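Local coordinates for protein hemoglobin chain d1 (Lumbricus terrestris, PDB 1X9F) that probably binds oxygen reversibly at a heme iron and carries it, as a globin subunit of the earthworm's hemoglobin, at residues R33-D38 with F104-K109. Numbering follows the deposited sequence.
With HEM (protoporphyrin IX containing Fe), chain T.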
loop_
_atom_site.group_PDB
_atom_site.type_symbol
_atom_site.label_atom_id
_atom_site.label_comp_id
_atom_site.label_asym_id
_atom_site.label_seq_id
_atom_site.Cartn_x
_atom_site.Cartn_y
_atom_site.Cartn_z
ATOM N N ARG D 33 19.324 -8.616 1.900
ATOM C CA ARG D 33 19.740 -7.543 1.022
ATOM C C ARG D 33 20.247 -6.359 1.830
ATOM O O ARG D 33 21.282 -5.781 1.499
ATOM C CB ARG D 33 18.620 -7.099 0.104
ATOM C CG ARG D 33 19.150 -6.218 -0.997
ATOM C CD ARG D 33 18.112 -5.736 -1.943
ATOM N NE ARG D 33 17.141 -4.878 -1.276
ATOM C CZ ARG D 33 16.138 -4.278 -1.898
ATOM N NH1 ARG D 33 15.967 -4.437 -3.206
ATOM N NH2 ARG D 33 15.300 -3.511 -1.214
ATOM N N ASP D 34 19.515 -6.015 2.891
ATOM C CA ASP D 34 19.914 -4.961 3.821
ATOM C C ASP D 34 21.281 -5.248 4.424
ATOM O O ASP D 34 22.171 -4.398 4.391
ATOM C CB ASP D 34 18.882 -4.819 4.943
ATOM C CG ASP D 34 17.675 -3.977 4.545
ATOM O OD1 ASP D 34 17.510 -3.651 3.346
ATOM O OD2 ASP D 34 16.826 -3.598 5.380
ATOM N N ILE D 35 21.430 -6.454 4.972
ATOM C CA ILE D 35 22.668 -6.906 5.596
ATOM C C ILE D 35 23.847 -6.810 4.629
ATOM O O ILE D 35 24.833 -6.121 4.910
ATOM C CB ILE D 35 22.496 -8.350 6.131
ATOM C CG1 ILE D 35 21.581 -8.354 7.361
ATOM C CG2 ILE D 35 23.845 -8.981 6.461
ATOM C CD1 ILE D 35 21.252 -9.738 7.906
ATOM N N ILE D 36 23.732 -7.483 3.487
ATOM C CA ILE D 36 24.814 -7.520 2.499
ATOM C C ILE D 36 25.084 -6.158 1.845
ATOM O O ILE D 36 26.200 -5.897 1.382
ATOM C CB ILE D 36 24.530 -8.612 1.440
ATOM C CG1 ILE D 36 24.608 -10.002 2.084
ATOM C CG2 ILE D 36 25.487 -8.498 0.249
ATOM C CD1 ILE D 36 23.865 -11.087 1.322
ATOM N N ASP D 37 24.068 -5.299 1.807
ATOM C CA ASP D 37 24.237 -3.931 1.335
ATOM C C ASP D 37 25.159 -3.188 2.286
ATOM O O ASP D 37 26.075 -2.483 1.863
ATOM C CB ASP D 37 22.893 -3.217 1.304
ATOM C CG ASP D 37 22.606 -2.597 -0.034
ATOM O OD1 ASP D 37 22.886 -1.391 -0.206
ATOM O OD2 ASP D 37 22.109 -3.240 -0.984
ATOM N N ASP D 38 24.903 -3.369 3.578
ATOM C CA ASP D 38 25.637 -2.669 4.615
ATOM C C ASP D 38 27.014 -3.292 4.805
ATOM O O ASP D 38 27.973 -2.585 5.110
ATOM C CB ASP D 38 24.845 -2.688 5.927
ATOM C CG ASP D 38 25.505 -1.862 7.029
ATOM O OD1 ASP D 38 25.327 -2.209 8.218
ATOM O OD2 ASP D 38 26.213 -0.856 6.809
ATOM N N PHE D 104 26.945 -11.526 13.399
ATOM C CA PHE D 104 25.687 -11.794 14.089
ATOM C C PHE D 104 25.107 -10.522 14.680
ATOM O O PHE D 104 23.884 -10.337 14.689
ATOM C CB PHE D 104 25.877 -12.884 15.144
ATOM C CG PHE D 104 26.293 -14.191 14.556
ATOM C CD1 PHE D 104 27.624 -14.420 14.231
ATOM C CD2 PHE D 104 25.353 -15.174 14.273
ATOM C CE1 PHE D 104 28.017 -15.617 13.658
ATOM C CE2 PHE D 104 25.738 -16.378 13.699
ATOM C CZ PHE D 104 27.073 -16.600 13.392
ATOM N N ASP D 105 25.978 -9.640 15.162
ATOM C CA ASP D 105 25.528 -8.340 15.646
ATOM C C ASP D 105 24.885 -7.530 14.532
ATOM O O ASP D 105 23.845 -6.903 14.742
ATOM C CB ASP D 105 26.677 -7.558 16.278
ATOM C CG ASP D 105 27.189 -8.209 17.538
ATOM O OD1 ASP D 105 28.187 -7.713 18.103
ATOM O OD2 ASP D 105 26.662 -9.224 18.046
ATOM N N ILE D 106 25.505 -7.543 13.354
ATOM C CA ILE D 106 24.939 -6.861 12.193
ATOM C C ILE D 106 23.618 -7.523 11.817
ATOM O O ILE D 106 22.650 -6.841 11.465
ATOM C CB ILE D 106 25.927 -6.873 10.999
ATOM C CG1 ILE D 106 27.169 -6.031 11.315
ATOM C CG2 ILE D 106 25.246 -6.361 9.712
ATOM C CD1 ILE D 106 28.456 -6.562 10.693
ATOM N N PHE D 107 23.580 -8.849 11.905
ATOM C CA PHE D 107 22.357 -9.576 11.623
ATOM C C PHE D 107 21.213 -9.082 12.506
ATOM O O PHE D 107 20.141 -8.730 12.003
ATOM C CB PHE D 107 22.559 -11.073 11.826
ATOM C CG PHE D 107 21.317 -11.881 11.605
ATOM C CD1 PHE D 107 21.090 -12.503 10.383
ATOM C CD2 PHE D 107 20.373 -12.026 12.618
ATOM C CE1 PHE D 107 19.941 -13.259 10.171
ATOM C CE2 PHE D 107 19.217 -12.772 12.414
ATOM C CZ PHE D 107 19.005 -13.394 11.190
ATOM N N LEU D 108 21.455 -9.070 13.814
ATOM C CA LEU D 108 20.479 -8.611 14.781
ATOM C C LEU D 108 20.042 -7.183 14.489
ATOM O O LEU D 108 18.850 -6.880 14.549
ATOM C CB LEU D 108 21.058 -8.705 16.194
ATOM C CG LEU D 108 20.172 -8.253 17.363
ATOM C CD1 LEU D 108 18.849 -9.009 17.402
ATOM C CD2 LEU D 108 20.925 -8.421 18.673
ATOM N N LYS D 109 21.005 -6.315 14.170
ATOM C CA LYS D 109 20.709 -4.912 13.854
ATOM C C LYS D 109 19.679 -4.816 12.735
ATOM O O LYS D 109 18.725 -4.037 12.816
ATOM C CB LYS D 109 21.981 -4.142 13.455
ATOM C CG LYS D 109 21.802 -2.616 13.409
ATOM C CD LYS D 109 22.237 -2.013 12.065
ATOM C CE LYS D 109 23.754 -1.931 11.912
ATOM N NZ LYS D 109 24.152 -1.367 10.587
HETATM C CHA HEM T . 23.817 -21.702 7.510
HETATM C CHB HEM T . 20.828 -20.220 11.054
HETATM C CHC HEM T . 23.145 -15.914 11.278
HETATM C CHD HEM T . 26.374 -17.584 7.964
HETATM C C1A HEM T . 22.696 -21.623 8.440
HETATM C C2A HEM T . 21.808 -22.680 8.508
HETATM C C3A HEM T . 20.867 -22.298 9.558
HETATM C C4A HEM T . 21.419 -20.989 9.963
HETATM C CMA HEM T . 19.668 -23.055 10.076
HETATM C CAA HEM T . 21.795 -23.907 7.640
HETATM C CBA HEM T . 22.364 -25.145 8.298
HETATM C CGA HEM T . 22.124 -26.242 7.282
HETATM O O1A HEM T . 20.956 -26.642 7.065
HETATM O O2A HEM T . 23.117 -26.703 6.683
HETATM C C1B HEM T . 21.229 -18.874 11.452
HETATM C C2B HEM T . 20.502 -18.170 12.396
HETATM C C3B HEM T . 21.177 -16.993 12.397
HETATM C C4B HEM T . 22.233 -17.032 11.529
HETATM C CMB HEM T . 19.287 -18.576 13.210
HETATM C CAB HEM T . 20.813 -16.022 13.219
HETATM C CBB HEM T . 20.475 -15.175 14.221
HETATM C C1C HEM T . 24.259 -15.985 10.320
HETATM C C2C HEM T . 25.085 -14.895 10.119
HETATM C C3C HEM T . 25.986 -15.366 9.207
HETATM C C4C HEM T . 25.637 -16.674 8.873
HETATM C CMC HEM T . 25.049 -13.526 10.766
HETATM C CAC HEM T . 27.050 -14.454 8.692
HETATM C CBC HEM T . 28.180 -14.934 7.994
HETATM C C1D HEM T . 25.979 -18.948 7.546
HETATM C C2D HEM T . 26.671 -19.670 6.568
HETATM C C3D HEM T . 25.965 -20.842 6.409
HETATM C C4D HEM T . 24.867 -20.696 7.377
HETATM C CMD HEM T . 27.923 -19.256 5.837
HETATM C CAD HEM T . 26.244 -22.026 5.519
HETATM C CBD HEM T . 25.645 -21.846 4.129
HETATM C CGD HEM T . 25.964 -23.122 3.383
HETATM O O1D HEM T . 25.411 -24.184 3.746
HETATM O O2D HEM T . 26.778 -23.063 2.440
HETATM N NA HEM T . 22.539 -20.597 9.308
HETATM N NB HEM T . 22.282 -18.220 10.887
HETATM N NC HEM T . 24.576 -17.099 9.601
HETATM N ND HEM T . 24.869 -19.531 8.049
HETATM FE FE HEM T . 23.592 -18.868 9.480
#
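Ile35 meets Phe107 through the tip of its longer branch: CD1 lies 3.7 Å from Phe107 CD1, the two side chains meeting at a slant; the shorter branch of Ile35, CG2, packs against Ile106 CG2 at 4.4 Å. At the polar rim, Lys109, bent at chi2 and chi3, crosses Asp38 at about a right angle and brings NZ to 2.8 Å from Asp38 OD1, a salt bridge on the syn side, 34° out of the carboxylate plane. Phe107 CG stands anti to the backbone N (chi1 178°); ring atoms CD2, CE2 and CZ meet the heme vinyl carbons CAB and CBB, with CAB 3.7 Å above one face, offset toward the rim. Phe107 CB lies 3.7 Å from heme methyl CMC. Phe104, one turn earlier, turns a face to CMC, its CE2 3.6 Å from the methine carbon CHC. An alanine in place of Phe107 would probably leave Ile35 CD1 without its aromatic neighbour and open a gap beside the vinyl group. By globin helix order, B helix 21-38 and G helix 101-119 cross here at 130°, walling part of the pocket whose iron His94 ligates axially; Ile136 and Ile139 of helix 125-139 pack against Phe104.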